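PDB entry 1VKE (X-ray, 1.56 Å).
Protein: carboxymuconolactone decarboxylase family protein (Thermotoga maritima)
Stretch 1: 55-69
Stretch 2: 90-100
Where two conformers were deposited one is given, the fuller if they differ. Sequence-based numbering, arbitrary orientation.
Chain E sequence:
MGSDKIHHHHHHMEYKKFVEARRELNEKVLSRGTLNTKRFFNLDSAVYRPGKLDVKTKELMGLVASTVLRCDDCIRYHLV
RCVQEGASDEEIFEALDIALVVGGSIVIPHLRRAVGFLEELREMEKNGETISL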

# COMPACT_ATOMS: atom_id res chain seq x y z
N VAL E 55 -14.80 -21.11 10.43
CA VAL E 55 -13.44 -21.05 9.96
C VAL E 55 -13.36 -20.81 8.44
O VAL E 55 -12.51 -20.00 7.96
N LYS E 56 -14.24 -21.44 7.67
CA LYS E 56 -14.18 -21.21 6.22
C LYS E 56 -14.36 -19.73 5.89
O LYS E 56 -13.59 -19.13 5.09
N THR E 57 -15.31 -19.10 6.57
CA THR E 57 -15.60 -17.69 6.38
C THR E 57 -14.39 -16.85 6.75
O THR E 57 -14.03 -15.91 6.00
N LYS E 58 -13.80 -17.13 7.92
CA LYS E 58 -12.64 -16.32 8.37
C LYS E 58 -11.44 -16.48 7.42
O LYS E 58 -10.73 -15.49 7.10
N GLU E 59 -11.21 -17.70 6.95
CA GLU E 59 -10.10 -17.92 6.00
C GLU E 59 -10.33 -17.24 4.64
O GLU E 59 -9.40 -16.72 4.04
N LEU E 60 -11.58 -17.21 4.18
CA LEU E 60 -11.94 -16.45 3.00
C LEU E 60 -11.73 -14.95 3.22
O LEU E 60 -11.26 -14.24 2.33
N MET E 61 -12.02 -14.43 4.40
CA MET E 61 -11.68 -13.04 4.72
C MET E 61 -10.19 -12.78 4.73
O MET E 61 -9.74 -11.75 4.23
N GLY E 62 -9.41 -13.71 5.29
CA GLY E 62 -7.98 -13.61 5.24
C GLY E 62 -7.50 -13.52 3.77
O GLY E 62 -6.56 -12.79 3.41
N LEU E 63 -8.12 -14.33 2.92
CA LEU E 63 -7.77 -14.36 1.49
C LEU E 63 -8.05 -13.01 0.84
O LEU E 63 -7.20 -12.45 0.10
N VAL E 64 -9.23 -12.46 1.09
CA VAL E 64 -9.60 -11.15 0.54
C VAL E 64 -8.59 -10.09 1.01
O VAL E 64 -8.08 -9.31 0.19
N ALA E 65 -8.33 -10.04 2.33
CA ALA E 65 -7.44 -9.01 2.87
C ALA E 65 -6.04 -9.16 2.25
O ALA E 65 -5.42 -8.14 1.86
N SER E 66 -5.54 -10.38 2.17
CA SER E 66 -4.18 -10.66 1.65
C SER E 66 -4.08 -10.33 0.17
O SER E 66 -3.02 -9.97 -0.29
N THR E 67 -5.17 -10.49 -0.58
CA THR E 67 -5.17 -10.18 -2.00
C THR E 67 -5.19 -8.67 -2.27
O THR E 67 -4.43 -8.18 -3.10
N VAL E 68 -6.06 -7.91 -1.60
CA VAL E 68 -6.11 -6.49 -1.86
C VAL E 68 -4.81 -5.80 -1.39
O VAL E 68 -4.42 -4.72 -1.92
N LEU E 69 -4.15 -6.39 -0.38
CA LEU E 69 -2.85 -5.89 0.09
C LEU E 69 -1.64 -6.50 -0.66
O LEU E 69 -0.48 -6.15 -0.37
N GLU E 90 -15.68 -22.04 -6.81
CA GLU E 90 -16.66 -20.97 -6.98
C GLU E 90 -16.66 -19.95 -5.80
O GLU E 90 -16.71 -18.74 -6.01
N GLU E 91 -16.63 -20.47 -4.57
CA GLU E 91 -16.61 -19.62 -3.39
C GLU E 91 -15.33 -18.79 -3.37
O GLU E 91 -15.36 -17.57 -3.18
N ILE E 92 -14.21 -19.45 -3.62
CA ILE E 92 -12.92 -18.74 -3.70
C ILE E 92 -12.92 -17.66 -4.79
O ILE E 92 -12.48 -16.53 -4.52
N PHE E 93 -13.45 -17.97 -5.97
CA PHE E 93 -13.47 -16.97 -7.05
C PHE E 93 -14.40 -15.80 -6.74
O PHE E 93 -14.05 -14.67 -7.05
N GLU E 94 -15.51 -16.05 -6.05
CA GLU E 94 -16.41 -14.94 -5.66
C GLU E 94 -15.74 -14.00 -4.69
O GLU E 94 -15.91 -12.78 -4.77
N ALA E 95 -14.94 -14.56 -3.78
CA ALA E 95 -14.13 -13.74 -2.89
C ALA E 95 -13.03 -12.99 -3.61
O ALA E 95 -12.80 -11.80 -3.34
N LEU E 96 -12.32 -13.65 -4.53
CA LEU E 96 -11.23 -13.01 -5.23
C LEU E 96 -11.76 -11.85 -6.11
O LEU E 96 -11.05 -10.88 -6.34
N ASP E 97 -12.98 -12.00 -6.63
CA ASP E 97 -13.61 -10.95 -7.45
C ASP E 97 -13.83 -9.66 -6.64
O ASP E 97 -13.62 -8.56 -7.16
N ILE E 98 -14.19 -9.80 -5.37
CA ILE E 98 -14.33 -8.65 -4.47
C ILE E 98 -12.97 -7.99 -4.32
O ILE E 98 -12.84 -6.78 -4.43
N ALA E 99 -11.95 -8.78 -4.04
CA ALA E 99 -10.59 -8.26 -3.92
C ALA E 99 -10.12 -7.53 -5.18
O ALA E 99 -9.49 -6.47 -5.11
N LEU E 100 -10.38 -8.12 -6.33
CA LEU E 100 -9.99 -7.53 -7.60
C LEU E 100 -10.65 -6.16 -7.84
O LEU E 100 -10.00 -5.19 -8.25

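Helix 55-68 and the helical segment 90-100, part of a longer helix, run in roughly the same direction, with an angle of 33° between them. Their axes approach to 8.8 Å. The backbones are closest toward the ends of the two stretches, where the CA atoms of Val68 and Ala99 lie 5.2 Å apart. The contact is mostly apolar, with one charged pair near its N-terminal end.

Glu90 is exposed and does not reach stretch 1. Glu91 points toward it. Its chi1 is m and its chi2 is t, which extends the carboxylate to meet Lys56. Lys56 also points toward its partner helix, with chi angles t, t, p, t. The two form a salt bridge, with Lys56 NZ 3.0 Å from Glu91 OE2. A second, weak hydrogen bond runs from Lys56 NZ to Glu91 OE1 at 3.2 Å. Water 1 joins the same pair. Its O accepts from Lys56 NZ at 3.0 Å and donates to Glu91 OE1 at 2.5 Å.

Ile92 leaves its helix sideways, with chi1 m and chi2 t. It touches two leucines that point toward stretch 2. Ile92 CG1 is 4.2 Å from Leu60 CD2, and Ile92 CG2 is 3.9 Å from Leu63 CD2. Leu60 is m, t and Leu63 is t, p. Phe93 points away, and Glu94 is out of reach.

Ala95 points toward stretch 1. Its short side chain meets both Leu60 and Val64. Ala95 CB lies 4.2 Å from Leu60 CD2 and 3.8 Å from Val64 CG2. Val64, a t rotamer, also packs on the backbone, with Val64 CG2 3.6 Å from Ala95 O.

Leu96 starts sideways, but its m, t rotamer brings its end nearer. Leu96 CD2 sits 4.1 Å from Leu63 CG and 3.7 Å from Thr67 OG1. That hydroxyl is already occupied within its own helix: Thr67 OG1 donates to Leu63 O at 2.8 Å. The m rotamer of Thr67 allows this bond while its methyl contacts Ala99.

Asp97 is out of reach. Ile98, m, t, is sideways and makes a marginal contact, with Ile98 CG2 4.5 Å from Val64 CG1.

Ala99 has the largest area covered by the other stretch, 71 Å². It points toward stretch 1, and its single methyl fits where the backbones are close. Ala99 CB is 3.6 Å from Thr67 CG2 and 3.7 Å from Val68 CG1. Val68, an m rotamer directed sideways, also places Val68 CG1 3.4 Å from Ala99 O. Leu100 points away.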

# COMPACT_ATOMS: atom_id res chain seq x y z
CB VAL E 55 -12.60 -22.24 10.42
CG1 VAL E 55 -13.17 -23.52 9.89
CG2 VAL E 55 -11.15 -22.07 10.04
CB LYS E 56 -15.23 -22.04 5.49
CG LYS E 56 -15.13 -21.89 3.99
CD LYS E 56 -16.01 -22.90 3.26
CE LYS E 56 -17.44 -22.60 3.35
NZ LYS E 56 -18.17 -23.56 2.48
CB THR E 57 -16.78 -17.30 7.23
OG1 THR E 57 -17.97 -17.99 6.77
CG2 THR E 57 -17.10 -15.82 7.06
CB LYS E 58 -12.28 -16.62 9.82
CG LYS E 58 -13.31 -16.19 10.82
CD LYS E 58 -12.80 -16.31 12.24
CE LYS E 58 -13.84 -15.89 13.26
NZ LYS E 58 -13.33 -15.67 14.66
CB GLU E 59 -9.78 -19.40 5.89
CG GLU E 59 -9.24 -19.99 7.19
CD GLU E 59 -7.81 -19.55 7.56
OE1 GLU E 59 -7.15 -18.91 6.73
OE2 GLU E 59 -7.33 -19.91 8.68
CB LEU E 60 -13.37 -16.74 2.57
CG LEU E 60 -13.55 -18.11 1.91
CD1 LEU E 60 -15.05 -18.41 1.95
CD2 LEU E 60 -13.02 -18.14 0.48
CB MET E 61 -12.29 -12.63 6.07
CG MET E 61 -13.80 -12.61 6.05
SD MET E 61 -14.47 -12.40 7.73
CE MET E 61 -16.17 -12.17 7.25
CB LEU E 63 -8.54 -15.47 0.76
CG LEU E 63 -8.31 -15.59 -0.74
CD1 LEU E 63 -6.89 -15.89 -1.06
CD2 LEU E 63 -9.17 -16.71 -1.32
CB VAL E 64 -11.06 -10.77 0.92
CG1 VAL E 64 -11.36 -9.31 0.57
CG2 VAL E 64 -12.00 -11.70 0.17
CB ALA E 65 -7.35 -9.11 4.37
CB SER E 66 -3.87 -12.16 1.84
OG SER E 66 -3.87 -12.51 3.23
CB THR E 67 -6.35 -10.89 -2.69
OG1 THR E 67 -6.25 -12.30 -2.48
CG2 THR E 67 -6.32 -10.66 -4.22
CB VAL E 68 -7.33 -5.74 -1.23
CG1 VAL E 68 -8.61 -6.27 -1.79
CG2 VAL E 68 -7.30 -5.76 0.26
CB LEU E 69 -2.69 -6.11 1.60
CG LEU E 69 -3.64 -5.31 2.49
CD1 LEU E 69 -3.59 -5.84 3.91
CD2 LEU E 69 -3.36 -3.82 2.47
CB GLU E 90 -18.07 -21.52 -7.22
CG GLU E 90 -19.03 -20.42 -7.65
CD GLU E 90 -20.31 -20.96 -8.31
OE1 GLU E 90 -20.43 -22.19 -8.52
OE2 GLU E 90 -21.22 -20.12 -8.60
CB GLU E 91 -16.69 -20.46 -2.09
CG GLU E 91 -18.07 -21.09 -1.84
CD GLU E 91 -18.08 -22.04 -0.65
OE1 GLU E 91 -17.15 -22.87 -0.51
OE2 GLU E 91 -19.07 -22.00 0.11
CB ILE E 92 -11.76 -19.75 -3.90
CG1 ILE E 92 -11.63 -20.59 -2.63
CG2 ILE E 92 -10.46 -19.03 -4.24
CD1 ILE E 92 -10.75 -21.85 -2.81
CB PHE E 93 -13.83 -17.58 -8.41
CG PHE E 93 -12.89 -18.64 -8.91
CD1 PHE E 93 -11.55 -18.63 -8.64
CD2 PHE E 93 -13.39 -19.67 -9.70
CE1 PHE E 93 -10.72 -19.64 -9.13
CE2 PHE E 93 -12.55 -20.67 -10.20
CZ PHE E 93 -11.21 -20.64 -9.91
CB GLU E 94 -17.73 -15.45 -5.09
CG GLU E 94 -18.64 -16.09 -6.13
CD GLU E 94 -19.99 -16.56 -5.60
OE1 GLU E 94 -20.45 -16.04 -4.57
OE2 GLU E 94 -20.58 -17.48 -6.24
CB ALA E 95 -13.54 -14.62 -1.80
CB LEU E 96 -10.43 -14.03 -6.08
CG LEU E 96 -9.55 -15.04 -5.33
CD1 LEU E 96 -9.05 -16.16 -6.27
CD2 LEU E 96 -8.39 -14.32 -4.64
CB ASP E 97 -14.95 -11.40 -7.99
CG ASP E 97 -14.86 -12.21 -9.25
OD1 ASP E 97 -13.81 -12.17 -9.93
OD2 ASP E 97 -15.86 -12.87 -9.65
CB ILE E 98 -14.94 -9.08 -3.11
CG1 ILE E 98 -16.44 -9.37 -3.25
CG2 ILE E 98 -14.74 -8.01 -2.09
CD1 ILE E 98 -17.08 -10.16 -2.12
CB ALA E 99 -9.61 -9.38 -3.59
CB LEU E 100 -10.34 -8.47 -8.74
CG LEU E 100 -10.13 -8.00 -10.18
CD1 LEU E 100 -8.67 -7.70 -10.44
CD2 LEU E 100 -10.65 -9.05 -11.15
O HOH W 1 -18.08 -25.18 -0.00